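Local coordinates for threonine synthase (Brucella melitensis bv. 1, PDB 4F4F), which probably catalyses the pyridoxal-phosphate-dependent conversion of O-phospho-L-homoserine and water into L-threonine and phosphate, the last step of threonine biosynthesis, at residues P277-T285 and V398-M409. Numbering follows the deposited sequence.
Sequences PIEQLIIAT and VAREKASGTAPM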
ATOM      1  N   PRO A 277      13.757  -8.102  14.809  1.00 11.98           N
ATOM      2  CA  PRO A 277      13.063  -8.964  15.757  1.00 12.50           C
ATOM      3  C   PRO A 277      11.581  -8.598  15.952  1.00 12.90           C
ATOM      4  O   PRO A 277      11.263  -7.561  16.537  1.00 13.23           O
ATOM      5  CB  PRO A 277      13.855  -8.760  17.044  1.00 12.83           C
ATOM      6  CG  PRO A 277      15.215  -8.375  16.568  1.00 12.75           C
ATOM      7  CD  PRO A 277      14.917  -7.436  15.450  1.00 12.28           C
ATOM      8  N   ILE A 278      10.699  -9.449  15.456  1.00 13.31           N
ATOM      9  CA  ILE A 278       9.265  -9.182  15.484  1.00 13.63           C
ATOM     10  C   ILE A 278       8.627 -10.354  16.179  1.00 14.61           C
ATOM     11  O   ILE A 278       8.999 -11.527  15.947  1.00 15.09           O
ATOM     12  CB  ILE A 278       8.693  -8.952  14.060  1.00 13.27           C
ATOM     13  CG1 ILE A 278       9.133  -7.573  13.535  1.00 12.98           C
ATOM     14  CG2 ILE A 278       7.175  -9.017  14.015  1.00 12.72           C
ATOM     15  CD1 ILE A 278       8.745  -7.299  12.098  1.00 12.93           C
ATOM     16  N   GLU A 279       7.682 -10.057  17.045  1.00 15.34           N
ATOM     17  CA  GLU A 279       6.992 -11.091  17.799  1.00 16.23           C
ATOM     18  C   GLU A 279       5.734 -11.452  17.006  1.00 16.33           C
ATOM     19  O   GLU A 279       5.744 -12.418  16.245  1.00 17.11           O
ATOM     20  CB  GLU A 279       6.745 -10.619  19.237  1.00 17.85           C
ATOM     21  CG  GLU A 279       5.820 -11.481  20.102  1.00 19.32           C
ATOM     22  CD  GLU A 279       5.904 -11.135  21.602  1.00 20.86           C
ATOM     23  OE1 GLU A 279       4.919 -10.632  22.269  1.00 23.03           O
ATOM     24  OE2 GLU A 279       6.988 -11.388  22.128  1.00 21.94           O
ATOM     25  N   GLN A 280       4.687 -10.635  17.086  1.00 16.00           N
ATOM     26  CA  GLN A 280       3.465 -10.897  16.336  1.00 15.59           C
ATOM     27  C   GLN A 280       3.321  -9.954  15.163  1.00 14.75           C
ATOM     28  O   GLN A 280       3.670  -8.752  15.266  1.00 13.94           O
ATOM     29  CB  GLN A 280       2.253 -10.689  17.216  1.00 16.49           C
ATOM     30  CG  GLN A 280       2.043 -11.709  18.334  1.00 17.91           C
ATOM     31  CD  GLN A 280       0.770 -11.415  19.130  1.00 18.69           C
ATOM     32  OE1 GLN A 280       0.754 -10.550  20.009  1.00 20.46           O
ATOM     33  NE2 GLN A 280      -0.295 -12.126  18.820  1.00 19.81           N
ATOM     34  N   LEU A 281       2.807 -10.500  14.066  1.00 13.78           N
ATOM     35  CA  LEU A 281       2.271  -9.726  12.970  1.00 13.43           C
ATOM     36  C   LEU A 281       0.775 -10.036  12.942  1.00 13.48           C
ATOM     37  O   LEU A 281       0.386 -11.211  12.846  1.00 13.90           O
ATOM     38  CB  LEU A 281       2.940 -10.103  11.640  1.00 13.42           C
ATOM     39  CG  LEU A 281       4.403  -9.722  11.436  1.00 13.12           C
ATOM     40  CD1 LEU A 281       4.992 -10.478  10.248  1.00 13.19           C
ATOM     41  CD2 LEU A 281       4.516  -8.201  11.239  1.00 13.29           C
ATOM     42  N   ILE A 282      -0.061  -9.017  13.100  1.00 12.88           N
ATOM     43  CA  ILE A 282      -1.505  -9.253  13.272  1.00 13.03           C
ATOM     44  C   ILE A 282      -2.232  -8.560  12.139  1.00 12.75           C
ATOM     45  O   ILE A 282      -2.063  -7.342  11.908  1.00 12.57           O
ATOM     46  CB  ILE A 282      -2.002  -8.749  14.649  1.00 13.18           C
ATOM     47  CG1 ILE A 282      -1.190  -9.400  15.775  1.00 13.45           C
ATOM     48  CG2 ILE A 282      -3.490  -9.045  14.809  1.00 13.68           C
ATOM     49  CD1 ILE A 282      -1.618  -9.016  17.199  1.00 13.43           C
ATOM     50  N   ILE A 283      -3.027  -9.342  11.418  1.00 12.74           N
ATOM     51  CA  ILE A 283      -3.842  -8.875  10.320  1.00 12.63           C
ATOM     52  C   ILE A 283      -5.138  -8.370  10.914  1.00 13.00           C
ATOM     53  O   ILE A 283      -5.826  -9.125  11.623  1.00 13.35           O
ATOM     54  CB  ILE A 283      -4.166 -10.044   9.331  1.00 12.64           C
ATOM     55  CG1 ILE A 283      -2.876 -10.727   8.794  1.00 12.47           C
ATOM     56  CG2 ILE A 283      -5.096  -9.557   8.227  1.00 12.73           C
ATOM     57  CD1 ILE A 283      -3.041 -12.175   8.318  1.00 12.85           C
ATOM     58  N   ALA A 284      -5.511  -7.131  10.624  1.00 12.90           N
ATOM     59  CA  ALA A 284      -6.777  -6.588  11.116  1.00 13.58           C
ATOM     60  C   ALA A 284      -7.695  -6.306   9.915  1.00 14.07           C
ATOM     61  O   ALA A 284      -7.317  -5.573   8.994  1.00 13.98           O
ATOM     62  CB  ALA A 284      -6.543  -5.309  11.926  1.00 13.46           C
ATOM     63  N   THR A 285      -8.893  -6.898   9.933  1.00 14.77           N
ATOM     64  CA  THR A 285      -9.794  -6.822   8.805  1.00 15.55           C
ATOM     65  C   THR A 285     -11.091  -6.148   9.263  1.00 16.42           C
ATOM     66  O   THR A 285     -11.401  -6.097  10.460  1.00 16.55           O
ATOM     67  CB  THR A 285     -10.152  -8.228   8.238  1.00 15.60           C
ATOM     68  OG1 THR A 285     -11.213  -8.822   9.033  1.00 15.94           O
ATOM     69  CG2 THR A 285      -8.896  -9.133   8.191  1.00 15.15           C
ATOM     70  N   VAL A 398      -8.383  -4.768  16.990  1.00 15.71           N
ATOM     71  CA  VAL A 398      -7.861  -6.121  16.773  1.00 15.72           C
ATOM     72  C   VAL A 398      -6.550  -6.330  17.551  1.00 15.79           C
ATOM     73  O   VAL A 398      -6.305  -7.412  18.105  1.00 15.90           O
ATOM     74  CB  VAL A 398      -7.674  -6.398  15.259  1.00 15.26           C
ATOM     75  CG1 VAL A 398      -6.924  -7.712  14.997  1.00 14.93           C
ATOM     76  CG2 VAL A 398      -9.012  -6.377  14.530  1.00 15.44           C
ATOM     77  N   ALA A 399      -5.687  -5.303  17.568  1.00 15.97           N
ATOM     78  CA  ALA A 399      -4.436  -5.352  18.343  1.00 16.00           C
ATOM     79  C   ALA A 399      -4.762  -5.709  19.792  1.00 17.38           C
ATOM     80  O   ALA A 399      -4.127  -6.564  20.362  1.00 17.71           O
ATOM     81  CB  ALA A 399      -3.709  -4.026  18.293  1.00 15.67           C
ATOM     82  N   ARG A 400      -5.771  -5.072  20.378  1.00 18.67           N
ATOM     83  CA  ARG A 400      -6.091  -5.298  21.789  1.00 19.83           C
ATOM     84  C   ARG A 400      -6.713  -6.670  22.034  1.00 21.22           C
ATOM     85  O   ARG A 400      -6.519  -7.245  23.080  1.00 22.16           O
ATOM     86  CB  ARG A 400      -6.996  -4.182  22.325  1.00 20.23           C
ATOM     87  CG  ARG A 400      -6.295  -2.838  22.314  1.00 19.42           C
ATOM     88  CD  ARG A 400      -7.212  -1.680  22.659  1.00 19.80           C
ATOM     89  NE  ARG A 400      -6.463  -0.436  22.794  1.00 19.15           N
ATOM     90  CZ  ARG A 400      -6.964   0.735  23.200  1.00 19.73           C
ATOM     91  NH1 ARG A 400      -8.242   0.877  23.484  1.00 20.05           N
ATOM     92  NH2 ARG A 400      -6.180   1.793  23.319  1.00 19.53           N
ATOM     93  N   GLU A 401      -7.453  -7.181  21.063  1.00 21.71           N
ATOM     94  CA  GLU A 401      -8.037  -8.508  21.151  1.00 23.50           C
ATOM     95  C   GLU A 401      -7.007  -9.616  20.961  1.00 23.55           C
ATOM     96  O   GLU A 401      -7.056 -10.631  21.633  1.00 21.96           O
ATOM     97  CB  GLU A 401      -9.115  -8.653  20.067  1.00 25.08           C
ATOM     98  CG  GLU A 401     -10.002  -9.893  20.201  1.00 27.06           C
ATOM     99  CD  GLU A 401     -11.007 -10.007  19.064  1.00 28.43           C
ATOM    100  OE1 GLU A 401     -10.926  -9.237  18.092  1.00 29.07           O
ATOM    101  OE2 GLU A 401     -11.899 -10.868  19.148  1.00 31.44           O
ATOM    102  N   LYS A 402      -6.086  -9.421  20.014  1.00 22.75           N
ATOM    103  CA  LYS A 402      -5.212 -10.495  19.582  1.00 23.65           C
ATOM    104  C   LYS A 402      -3.829 -10.443  20.181  1.00 23.40           C
ATOM    105  O   LYS A 402      -3.103 -11.394  20.040  1.00 23.12           O
ATOM    106  CB  LYS A 402      -5.063 -10.472  18.061  1.00 23.87           C
ATOM    107  CG  LYS A 402      -6.346 -10.732  17.310  1.00 25.43           C
ATOM    108  CD  LYS A 402      -6.732 -12.189  17.422  1.00 27.35           C
ATOM    109  CE  LYS A 402      -8.205 -12.315  17.660  1.00 28.44           C
ATOM    110  NZ  LYS A 402      -8.618 -13.721  17.500  1.00 31.97           N
ATOM    111  N   ALA A 403      -3.440  -9.352  20.827  1.00 24.99           N
ATOM    112  CA  ALA A 403      -2.057  -9.243  21.288  1.00 25.89           C
ATOM    113  C   ALA A 403      -1.825 -10.255  22.379  1.00 28.98           C
ATOM    114  O   ALA A 403      -2.621 -10.391  23.299  1.00 28.03           O
ATOM    115  CB  ALA A 403      -1.707  -7.843  21.775  1.00 24.93           C
ATOM    116  N   SER A 404      -0.707 -10.945  22.272  1.00 30.87           N
ATOM    117  CA  SER A 404      -0.286 -11.899  23.279  1.00 34.74           C
ATOM    118  C   SER A 404       1.208 -11.700  23.496  1.00 35.45           C
ATOM    119  O   SER A 404       1.976 -11.676  22.543  1.00 37.75           O
ATOM    120  CB  SER A 404      -0.562 -13.300  22.781  1.00 35.24           C
ATOM    121  OG  SER A 404      -0.295 -14.210  23.800  1.00 38.83           O
ATOM    122  N   GLY A 405       1.609 -11.509  24.738  1.00 35.63           N
ATOM    123  CA  GLY A 405       3.006 -11.430  25.048  1.00 34.02           C
ATOM    124  C   GLY A 405       3.339 -10.123  25.689  1.00 31.79           C
ATOM    125  O   GLY A 405       2.468  -9.290  25.985  1.00 32.15           O
ATOM    126  N   THR A 406       4.629  -9.964  25.914  1.00 28.27           N
ATOM    127  CA  THR A 406       5.147  -8.824  26.599  1.00 26.85           C
ATOM    128  C   THR A 406       5.681  -7.787  25.600  1.00 22.69           C
ATOM    129  O   THR A 406       5.977  -6.673  25.987  1.00 23.10           O
ATOM    130  CB  THR A 406       6.262  -9.267  27.568  1.00 28.31           C
ATOM    131  OG1 THR A 406       7.430  -9.609  26.825  1.00 28.74           O
ATOM    132  CG2 THR A 406       5.802 -10.514  28.358  1.00 28.91           C
ATOM    133  N   ALA A 407       5.787  -8.132  24.323  1.00 19.83           N
ATOM    134  CA  ALA A 407       6.288  -7.164  23.352  1.00 17.80           C
ATOM    135  C   ALA A 407       5.423  -5.905  23.290  1.00 16.56           C
ATOM    136  O   ALA A 407       4.203  -5.990  23.396  1.00 16.42           O
ATOM    137  CB  ALA A 407       6.385  -7.783  21.964  1.00 17.16           C
ATOM    138  N   PRO A 408       6.047  -4.744  23.036  1.00 15.50           N
ATOM    139  CA  PRO A 408       5.273  -3.563  22.713  1.00 14.92           C
ATOM    140  C   PRO A 408       4.536  -3.732  21.391  1.00 14.19           C
ATOM    141  O   PRO A 408       5.060  -4.355  20.452  1.00 13.84           O
ATOM    142  CB  PRO A 408       6.339  -2.493  22.526  1.00 14.89           C
ATOM    143  CG  PRO A 408       7.553  -3.241  22.128  1.00 14.75           C
ATOM    144  CD  PRO A 408       7.500  -4.495  22.902  1.00 15.16           C
ATOM    145  N   MET A 409       3.321  -3.192  21.350  1.00 13.69           N
ATOM    146  CA  MET A 409       2.470  -3.260  20.161  1.00 13.33           C
ATOM    147  C   MET A 409       2.449  -1.916  19.438  1.00 12.87           C
ATOM    148  O   MET A 409       2.144  -0.861  20.031  1.00 13.03           O
ATOM    149  CB  MET A 409       1.042  -3.645  20.575  1.00 13.88           C
ATOM    150  CG  MET A 409       0.067  -3.772  19.405  1.00 14.11           C
ATOM    151  SD  MET A 409       0.573  -4.999  18.181  1.00 14.21           S
ATOM    152  CE  MET A 409       0.168  -6.495  19.060  1.00 13.92           C
TER
HETATM  153  O   HOH W   1       8.646 -10.074  23.640  1.00 31.59           O
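Q280 lays its carboxamide against the backbone where helix 390-402 ends, and both halves of the amide are used. OE1 accepts a short, nearly straight bond from S404 N (2.7 Å, 175° at the hydrogen), while NE2 donates to K402 O at 3.1 Å, the acceptor lying close to the amide plane. Glutamine suits the place because one flat group carries donor and acceptor together, and two bonds fix how it is turned. E279, with CG anti to its N (chi1 170°) and an extended chain, reaches the loop beyond; its carboxylate lies over the methyl of A407, and OE1 takes a weak bond from A407 N (3.3 Å). OE2 accepts from a water that also bonds weakly to T406 OG1. G405, at phi 121°, has no side chain to jam against the preceding carbonyl or E279 OE1. Farther along, branched I282 serves two partners: CD1 meets M409 CE (3.6 Å), brought in roughly perpendicular by a flexible, bent chain, and CG2 runs antiparallel alongside V398 CG1. Branched V398 also meets A284, small enough for its CB to rest 3.7 Å from V398 CB. Helix 390-402 and its following loop thus cover one sheet face at strand 278-285, joined by M409 from strand 409-413, two places away; I283 points to the other face, touching F262 of the cofactor site. Such helices on a mostly parallel, open alpha/beta sheet characterise fold-type II (tryptophan synthase beta-like) pyridoxal-phosphate enzymes.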